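Local coordinates for protein catalase (PDB 4B7H) that breaks down hydrogen peroxide to water and oxygen as a haem catalase that also carries bound NADPH and is inhibited by nitric oxide, at residues E84-Q96 / W216-Y228. Numbering follows the deposited sequence. Where two conformers were deposited one is given.
Sequences EDVSEYTKADLFQ and WINAEGKPVWVKY
In the antiparallel beta-barrel of the catalase fold, the connection between strands 73-82 and 100-108 lies across a beta hairpin, 216-228, and the indole of W216 fills the middle of the interface. T90 sits over one face of that indole: its CG2 is 3.7 Å from the centroid of the six-membered ring and only 13° off the normal, a clear CH-pi contact. V226 CG1 covers the opposite face from within the hairpin. At the indole's edge, near its plane, Y89 CB comes to 3.6 Å from W216 CE3. F95 meets the benzo side obliquely, planes at 46°, and its own edge faces the hydroxyl of Y228. Y228 OH in turn accepts from W216 NE1 (2.9 Å), lying near the indole plane, which satisfies the N-H of this buried residue and, with T90 CG2 and V226 CG1 on the two faces, restrains the ring's rotation.

Toward the turn the contact becomes polar. K91 N donates to I217 O at 3.0 Å, while T90 CA makes a CA-H...O contact with the same oxygen. N218 opens the type I turn 218-221. Its chi1 of 69° tucks the amide back over the main chain, and N218 ND2 reaches E88 O in a nearly straight bond of 3.0 Å, the acceptor lying in the amide plane. The other end of this amide, OD1, takes the N-H of K222, so one side chain braces its own turn and holds the neighbouring loop. Two waters link backbone atoms of the two segments, one between S87 O and A219 N and one donating to both Y89 O and K222 O; a third lies between K91 NZ and N218 O.

Beyond the pair, T90 OG1 is hydrogen-bonded to G336 O, and Y228 OH to Y137 OH. Strand 270-279 packs against Y89, W216 and Y228, and Y137 of strand 135-142 touches L94 and F95.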
ATOM      1  N   GLU A  84     -44.310  12.966   2.326  1.00 14.16           N
ATOM      2  CA  GLU A  84     -44.942  13.807   1.315  1.00 14.92           C
ATOM      3  C   GLU A  84     -44.851  13.138  -0.051  1.00 15.46           C
ATOM      4  O   GLU A  84     -44.129  12.158  -0.212  1.00 17.32           O
ATOM      5  CB  GLU A  84     -44.252  15.169   1.265  1.00 16.68           C
ATOM      6  CG  GLU A  84     -44.378  15.968   2.542  1.00 19.82           C
ATOM      7  CD  GLU A  84     -45.759  16.577   2.707  1.00 29.15           C
ATOM      8  OE1 GLU A  84     -46.292  17.131   1.721  1.00 40.08           O
ATOM      9  OE2 GLU A  84     -46.314  16.495   3.821  1.00 31.28           O
ATOM     10  N   ASP A  85     -45.599  13.653  -1.023  1.00 17.10           N
ATOM     11  CA  ASP A  85     -45.509  13.169  -2.399  1.00 15.39           C
ATOM     12  C   ASP A  85     -44.696  14.144  -3.256  1.00 14.33           C
ATOM     13  O   ASP A  85     -45.192  15.210  -3.630  1.00 17.16           O
ATOM     14  CB  ASP A  85     -46.915  12.966  -2.984  1.00 15.73           C
ATOM     15  CG  ASP A  85     -46.900  12.297  -4.345  1.00 16.65           C
ATOM     16  OD1 ASP A  85     -45.822  12.207  -4.970  1.00 17.70           O
ATOM     17  OD2 ASP A  85     -47.974  11.857  -4.798  1.00 22.92           O
ATOM     18  N   VAL A  86     -43.449  13.777  -3.564  1.00 13.63           N
ATOM     19  CA  VAL A  86     -42.597  14.592  -4.436  1.00 13.78           C
ATOM     20  C   VAL A  86     -42.382  13.919  -5.793  1.00 12.17           C
ATOM     21  O   VAL A  86     -41.467  14.278  -6.536  1.00 13.80           O
ATOM     22  CB  VAL A  86     -41.223  14.935  -3.783  1.00 14.38           C
ATOM     23  CG1 VAL A  86     -41.428  15.844  -2.585  1.00 16.15           C
ATOM     24  CG2 VAL A  86     -40.457  13.666  -3.386  1.00 14.22           C
ATOM     25  N   SER A  87     -43.248  12.960  -6.123  1.00 13.53           N
ATOM     26  CA  SER A  87     -43.126  12.199  -7.365  1.00 14.79           C
ATOM     27  C   SER A  87     -43.255  13.058  -8.623  1.00 13.43           C
ATOM     28  O   SER A  87     -42.766  12.678  -9.684  1.00 16.34           O
ATOM     29  CB  SER A  87     -44.122  11.035  -7.407  1.00 16.08           C
ATOM     30  OG  SER A  87     -45.458  11.509  -7.485  1.00 16.89           O
ATOM     31  N   GLU A  88     -43.901  14.217  -8.532  1.00 14.40           N
ATOM     32  CA  GLU A  88     -43.953  15.103  -9.689  0.57 14.15           C
ATOM     33  C   GLU A  88     -42.565  15.656 -10.023  1.00 15.23           C
ATOM     34  O   GLU A  88     -42.297  16.023 -11.169  1.00 15.23           O
ATOM     35  CB  GLU A  88     -44.958  16.238  -9.482  0.57 16.49           C
ATOM     36  CG  GLU A  88     -44.613  17.188  -8.359  0.57 18.17           C
ATOM     37  CD  GLU A  88     -45.728  18.174  -8.083  0.57 20.41           C
ATOM     38  OE1 GLU A  88     -46.041  18.979  -8.986  0.57 22.02           O
ATOM     39  OE2 GLU A  88     -46.294  18.139  -6.964  0.57 20.83           O
ATOM     40  N   TYR A  89     -41.670  15.679  -9.034  1.00 13.56           N
ATOM     41  CA  TYR A  89     -40.335  16.246  -9.219  1.00 13.52           C
ATOM     42  C   TYR A  89     -39.209  15.229  -9.425  1.00 12.31           C
ATOM     43  O   TYR A  89     -38.243  15.503 -10.142  1.00 13.26           O
ATOM     44  CB  TYR A  89     -39.969  17.114  -8.022  1.00 13.40           C
ATOM     45  CG  TYR A  89     -41.009  18.137  -7.652  1.00 14.30           C
ATOM     46  CD1 TYR A  89     -41.248  19.234  -8.468  1.00 16.53           C
ATOM     47  CD2 TYR A  89     -41.726  18.022  -6.471  1.00 17.88           C
ATOM     48  CE1 TYR A  89     -42.191  20.182  -8.126  1.00 19.75           C
ATOM     49  CE2 TYR A  89     -42.669  18.962  -6.117  1.00 20.98           C
ATOM     50  CZ  TYR A  89     -42.895  20.040  -6.950  1.00 22.21           C
ATOM     51  OH  TYR A  89     -43.833  20.977  -6.606  1.00 32.42           O
ATOM     52  N   THR A  90     -39.302  14.077  -8.766  1.00 13.20           N
ATOM     53  CA  THR A  90     -38.242  13.075  -8.879  1.00 13.20           C
ATOM     54  C   THR A  90     -38.780  11.657  -8.900  1.00 11.53           C
ATOM     55  O   THR A  90     -39.769  11.342  -8.230  1.00 13.18           O
ATOM     56  CB  THR A  90     -37.193  13.197  -7.743  1.00 12.79           C
ATOM     57  OG1 THR A  90     -36.160  12.218  -7.935  1.00 12.41           O
ATOM     58  CG2 THR A  90     -37.847  12.983  -6.382  1.00 13.80           C
ATOM     59  N   LYS A  91     -38.117  10.810  -9.680  1.00 11.64           N
ATOM     60  CA  LYS A  91     -38.437   9.396  -9.731  1.00 11.47           C
ATOM     61  C   LYS A  91     -37.514   8.586  -8.832  1.00 10.65           C
ATOM     62  O   LYS A  91     -37.605   7.356  -8.807  1.00 12.45           O
ATOM     63  CB  LYS A  91     -38.323   8.871 -11.164  1.00 11.98           C
ATOM     64  CG  LYS A  91     -36.892   8.862 -11.707  1.00 12.02           C
ATOM     65  CD  LYS A  91     -36.802   8.214 -13.084  1.00 14.12           C
ATOM     66  CE  LYS A  91     -35.370   8.200 -13.604  1.00 16.99           C
ATOM     67  NZ  LYS A  91     -35.301   7.600 -14.963  1.00 19.51           N
ATOM     68  N   ALA A  92     -36.626   9.259  -8.098  1.00 10.89           N
ATOM     69  CA  ALA A  92     -35.666   8.536  -7.259  1.00 11.25           C
ATOM     70  C   ALA A  92     -36.425   7.624  -6.289  1.00 11.99           C
ATOM     71  O   ALA A  92     -37.330   8.072  -5.583  1.00 12.25           O
ATOM     72  CB  ALA A  92     -34.763   9.512  -6.502  1.00 10.88           C
ATOM     73  N   ASP A  93     -36.068   6.344  -6.274  1.00 10.67           N
ATOM     74  CA  ASP A  93     -36.849   5.358  -5.539  1.00 11.14           C
ATOM     75  C   ASP A  93     -37.028   5.697  -4.061  1.00 10.24           C
ATOM     76  O   ASP A  93     -38.140   5.615  -3.535  1.00 11.98           O
ATOM     77  CB  ASP A  93     -36.263   3.957  -5.705  1.00 12.07           C
ATOM     78  CG  ASP A  93     -37.232   2.881  -5.276  1.00 13.33           C
ATOM     79  OD1 ASP A  93     -38.165   2.575  -6.059  1.00 17.07           O
ATOM     80  OD2 ASP A  93     -37.066   2.346  -4.154  1.00 13.27           O
ATOM     81  N   LEU A  94     -35.951   6.113  -3.396  1.00  9.58           N
ATOM     82  CA  LEU A  94     -36.015   6.364  -1.955  1.00 11.05           C
ATOM     83  C   LEU A  94     -36.953   7.521  -1.592  1.00 11.37           C
ATOM     84  O   LEU A  94     -37.366   7.639  -0.435  1.00 11.78           O
ATOM     85  CB  LEU A  94     -34.625   6.635  -1.366  1.00 10.01           C
ATOM     86  CG  LEU A  94     -34.093   8.073  -1.469  1.00 10.58           C
ATOM     87  CD1 LEU A  94     -32.866   8.234  -0.580  1.00 10.98           C
ATOM     88  CD2 LEU A  94     -33.756   8.456  -2.911  1.00 11.93           C
ATOM     89  N   PHE A  95     -37.275   8.379  -2.564  1.00 11.46           N
ATOM     90  CA  PHE A  95     -38.087   9.570  -2.295  1.00 12.17           C
ATOM     91  C   PHE A  95     -39.562   9.389  -2.650  1.00 13.76           C
ATOM     92  O   PHE A  95     -40.350  10.323  -2.505  1.00 15.07           O
ATOM     93  CB  PHE A  95     -37.526  10.796  -3.035  1.00 11.67           C
ATOM     94  CG  PHE A  95     -36.222  11.313  -2.481  1.00 11.54           C
ATOM     95  CD1 PHE A  95     -35.967  11.306  -1.113  1.00 11.95           C
ATOM     96  CD2 PHE A  95     -35.259  11.832  -3.337  1.00 12.46           C
ATOM     97  CE1 PHE A  95     -34.759  11.792  -0.614  1.00 13.14           C
ATOM     98  CE2 PHE A  95     -34.052  12.321  -2.850  1.00 12.52           C
ATOM     99  CZ  PHE A  95     -33.804  12.304  -1.489  1.00 12.33           C
ATOM    100  N   GLN A  96     -39.937   8.199  -3.115  1.00 12.18           N
ATOM    101  CA  GLN A  96     -41.335   7.936  -3.479  1.00 12.84           C
ATOM    102  C   GLN A  96     -42.229   7.805  -2.235  1.00 13.64           C
ATOM    103  O   GLN A  96     -41.740   7.524  -1.140  1.00 13.59           O
ATOM    104  CB  GLN A  96     -41.432   6.701  -4.383  1.00 13.27           C
ATOM    105  CG  GLN A  96     -40.610   6.809  -5.667  1.00 12.84           C
ATOM    106  CD  GLN A  96     -40.938   8.054  -6.473  1.00 13.28           C
ATOM    107  OE1 GLN A  96     -42.061   8.216  -6.962  1.00 16.00           O
ATOM    108  NE2 GLN A  96     -39.960   8.949  -6.614  1.00 13.20           N
ATOM    109  N   TRP A 216     -33.144  17.073  -9.834  1.00  9.97           N
ATOM    110  CA  TRP A 216     -34.120  16.004  -9.702  1.00 10.43           C
ATOM    111  C   TRP A 216     -34.759  15.821 -11.067  1.00 10.39           C
ATOM    112  O   TRP A 216     -35.054  16.804 -11.762  1.00 11.68           O
ATOM    113  CB  TRP A 216     -35.194  16.367  -8.675  1.00 12.54           C
ATOM    114  CG  TRP A 216     -34.891  15.959  -7.263  1.00 11.82           C
ATOM    115  CD1 TRP A 216     -33.740  15.389  -6.795  1.00 12.58           C
ATOM    116  CD2 TRP A 216     -35.767  16.081  -6.134  1.00 10.95           C
ATOM    117  NE1 TRP A 216     -33.848  15.151  -5.442  1.00 12.16           N
ATOM    118  CE2 TRP A 216     -35.085  15.563  -5.014  1.00 11.22           C
ATOM    119  CE3 TRP A 216     -37.069  16.576  -5.964  1.00 13.14           C
ATOM    120  CZ2 TRP A 216     -35.659  15.527  -3.740  1.00 12.21           C
ATOM    121  CZ3 TRP A 216     -37.638  16.543  -4.705  1.00 13.62           C
ATOM    122  CH2 TRP A 216     -36.936  16.023  -3.605  1.00 13.92           C
ATOM    123  N   ILE A 217     -34.947  14.570 -11.467  1.00 10.45           N
ATOM    124  CA  ILE A 217     -35.607  14.274 -12.733  1.00 11.75           C
ATOM    125  C   ILE A 217     -36.762  13.315 -12.461  1.00 11.88           C
ATOM    126  O   ILE A 217     -36.594  12.308 -11.755  1.00 11.59           O
ATOM    127  CB  ILE A 217     -34.625  13.653 -13.751  1.00 14.86           C
ATOM    128  CG1 ILE A 217     -33.393  14.545 -13.939  1.00 15.16           C
ATOM    129  CG2 ILE A 217     -35.301  13.432 -15.084  1.00 14.92           C
ATOM    130  CD1 ILE A 217     -32.462  14.073 -15.046  1.00 17.88           C
ATOM    131  N   ASN A 218     -37.938  13.634 -13.001  1.00 12.36           N
ATOM    132  CA  ASN A 218     -39.121  12.802 -12.782  1.00 13.80           C
ATOM    133  C   ASN A 218     -39.228  11.660 -13.802  1.00 13.49           C
ATOM    134  O   ASN A 218     -38.355  11.503 -14.666  1.00 13.56           O
ATOM    135  CB  ASN A 218     -40.411  13.653 -12.695  1.00 13.33           C
ATOM    136  CG  ASN A 218     -40.812  14.281 -14.024  1.00 13.61           C
ATOM    137  OD1 ASN A 218     -40.290  13.926 -15.077  1.00 14.85           O
ATOM    138  ND2 ASN A 218     -41.759  15.214 -13.976  1.00 15.22           N
ATOM    139  N   ALA A 219     -40.293  10.869 -13.706  1.00 14.85           N
ATOM    140  CA  ALA A 219     -40.450   9.694 -14.559  1.00 16.35           C
ATOM    141  C   ALA A 219     -40.543  10.059 -16.035  1.00 16.81           C
ATOM    142  O   ALA A 219     -40.188   9.255 -16.901  1.00 21.23           O
ATOM    143  CB  ALA A 219     -41.667   8.885 -14.124  1.00 19.43           C
ATOM    144  N   GLU A 220     -41.017  11.268 -16.321  1.00 17.05           N
ATOM    145  CA  GLU A 220     -41.184  11.715 -17.700  0.53 19.54           C
ATOM    146  C   GLU A 220     -39.906  12.359 -18.247  1.00 19.03           C
ATOM    147  O   GLU A 220     -39.838  12.717 -19.424  1.00 22.30           O
ATOM    148  CB  GLU A 220     -42.394  12.661 -17.830  0.53 23.10           C
ATOM    149  CG  GLU A 220     -42.202  14.050 -17.229  0.53 25.15           C
ATOM    150  CD  GLU A 220     -43.485  14.661 -16.672  0.53 29.54           C
ATOM    151  OE1 GLU A 220     -44.481  13.924 -16.492  0.53 35.69           O
ATOM    152  OE2 GLU A 220     -43.489  15.884 -16.405  0.53 21.30           O
ATOM    153  N   GLY A 221     -38.895  12.504 -17.388  1.00 16.65           N
ATOM    154  CA  GLY A 221     -37.600  13.023 -17.805  1.00 16.31           C
ATOM    155  C   GLY A 221     -37.427  14.527 -17.657  1.00 14.20           C
ATOM    156  O   GLY A 221     -36.455  15.103 -18.156  1.00 16.43           O
ATOM    157  N   LYS A 222     -38.370  15.167 -16.974  1.00 15.88           N
ATOM    158  CA  LYS A 222     -38.312  16.606 -16.752  1.00 15.26           C
ATOM    159  C   LYS A 222     -37.439  16.921 -15.548  1.00 13.58           C
ATOM    160  O   LYS A 222     -37.622  16.333 -14.482  1.00 13.23           O
ATOM    161  CB  LYS A 222     -39.716  17.160 -16.524  1.00 17.13           C
ATOM    162  CG  LYS A 222     -39.758  18.635 -16.145  1.00 21.70           C
ATOM    163  CD  LYS A 222     -41.196  19.108 -16.015  1.00 26.96           C
ATOM    164  CE  LYS A 222     -41.292  20.411 -15.244  1.00 34.67           C
ATOM    165  NZ  LYS A 222     -42.696  20.909 -15.203  1.00 42.52           N
ATOM    166  N   PRO A 223     -36.483  17.848 -15.713  1.00 12.49           N
ATOM    167  CA  PRO A 223     -35.582  18.211 -14.615  1.00 12.28           C
ATOM    168  C   PRO A 223     -36.024  19.465 -13.857  1.00 12.65           C
ATOM    169  O   PRO A 223     -36.629  20.365 -14.440  1.00 14.58           O
ATOM    170  CB  PRO A 223     -34.281  18.511 -15.354  1.00 13.18           C
ATOM    171  CG  PRO A 223     -34.755  19.156 -16.639  1.00 13.22           C
ATOM    172  CD  PRO A 223     -36.053  18.445 -16.993  1.00 12.94           C
ATOM    173  N   VAL A 224     -35.727  19.500 -12.561  1.00 12.25           N
ATOM    174  CA  VAL A 224     -35.766  20.724 -11.770  1.00 11.63           C
ATOM    175  C   VAL A 224     -34.465  20.803 -10.973  1.00 10.96           C
ATOM    176  O   VAL A 224     -33.837  19.777 -10.686  1.00 12.17           O
ATOM    177  CB  VAL A 224     -36.964  20.758 -10.795  1.00 13.32           C
ATOM    178  CG1 VAL A 224     -38.267  20.930 -11.543  1.00 15.26           C
ATOM    179  CG2 VAL A 224     -36.994  19.505  -9.922  1.00 13.27           C
ATOM    180  N   TRP A 225     -34.043  22.013 -10.621  1.00 11.26           N
ATOM    181  CA  TRP A 225     -32.874  22.170  -9.764  1.00 10.94           C
ATOM    182  C   TRP A 225     -33.303  22.114  -8.300  1.00 11.03           C
ATOM    183  O   TRP A 225     -34.365  22.636  -7.943  1.00 12.47           O
ATOM    184  CB  TRP A 225     -32.160  23.485 -10.065  1.00 12.37           C
ATOM    185  CG  TRP A 225     -31.689  23.629 -11.496  1.00 11.42           C
ATOM    186  CD1 TRP A 225     -32.168  24.509 -12.437  1.00 12.25           C
ATOM    187  CD2 TRP A 225     -30.648  22.878 -12.145  1.00 10.80           C
ATOM    188  NE1 TRP A 225     -31.485  24.352 -13.622  1.00 12.80           N
ATOM    189  CE2 TRP A 225     -30.551  23.355 -13.471  1.00 11.98           C
ATOM    190  CE3 TRP A 225     -29.791  21.843 -11.736  1.00 10.06           C
ATOM    191  CZ2 TRP A 225     -29.626  22.841 -14.384  1.00 12.25           C
ATOM    192  CZ3 TRP A 225     -28.875  21.339 -12.643  1.00 11.32           C
ATOM    193  CH2 TRP A 225     -28.797  21.838 -13.949  1.00 10.90           C
ATOM    194  N   VAL A 226     -32.505  21.473  -7.445  1.00 10.43           N
ATOM    195  CA  VAL A 226     -32.872  21.364  -6.037  1.00 10.41           C
ATOM    196  C   VAL A 226     -31.704  21.632  -5.090  1.00 11.04           C
ATOM    197  O   VAL A 226     -30.540  21.460  -5.457  1.00 12.33           O
ATOM    198  CB  VAL A 226     -33.459  19.963  -5.694  1.00 11.26           C
ATOM    199  CG1 VAL A 226     -34.685  19.654  -6.545  1.00 13.03           C
ATOM    200  CG2 VAL A 226     -32.395  18.870  -5.846  1.00 12.45           C
ATOM    201  N   LYS A 227     -32.034  22.075  -3.878  1.00  9.07           N
ATOM    202  CA  LYS A 227     -31.094  22.114  -2.760  1.00  9.47           C
ATOM    203  C   LYS A 227     -31.712  21.405  -1.561  1.00 11.90           C
ATOM    204  O   LYS A 227     -32.887  21.606  -1.239  1.00 11.71           O
ATOM    205  CB  LYS A 227     -30.710  23.547  -2.376  1.00 10.78           C
ATOM    206  CG  LYS A 227     -29.791  24.240  -3.377  1.00 12.81           C
ATOM    207  CD  LYS A 227     -29.330  25.596  -2.853  1.00 13.31           C
ATOM    208  CE  LYS A 227     -28.448  26.333  -3.863  1.00 12.89           C
ATOM    209  NZ  LYS A 227     -27.094  25.712  -4.060  1.00 11.51           N
ATOM    210  N   TYR A 228     -30.913  20.577  -0.902  1.00 10.21           N
ATOM    211  CA  TYR A 228     -31.356  19.834   0.268  1.00  9.46           C
ATOM    212  C   TYR A 228     -31.107  20.583   1.564  1.00 10.35           C
ATOM    213  O   TYR A 228     -30.019  21.133   1.771  1.00  9.56           O
ATOM    214  CB  TYR A 228     -30.601  18.522   0.360  1.00  9.33           C
ATOM    215  CG  TYR A 228     -30.895  17.518  -0.720  1.00  9.64           C
ATOM    216  CD1 TYR A 228     -32.064  16.763  -0.689  1.00 10.67           C
ATOM    217  CD2 TYR A 228     -29.983  17.283  -1.744  1.00  9.76           C
ATOM    218  CE1 TYR A 228     -32.326  15.818  -1.662  1.00  9.55           C
ATOM    219  CE2 TYR A 228     -30.234  16.340  -2.723  1.00  9.76           C
ATOM    220  CZ  TYR A 228     -31.407  15.607  -2.674  1.00  9.63           C
ATOM    221  OH  TYR A 228     -31.652  14.658  -3.640  1.00 10.29           O
TER
HETATM  222  O   HOH W   1     -41.400  10.859 -11.089  1.00 16.29           O
HETATM  223  O   HOH W   2     -38.690  17.387 -12.190  1.00 14.59           O
HETATM  224  O   HOH W   3     -36.555   9.922 -16.249  1.00 21.76           O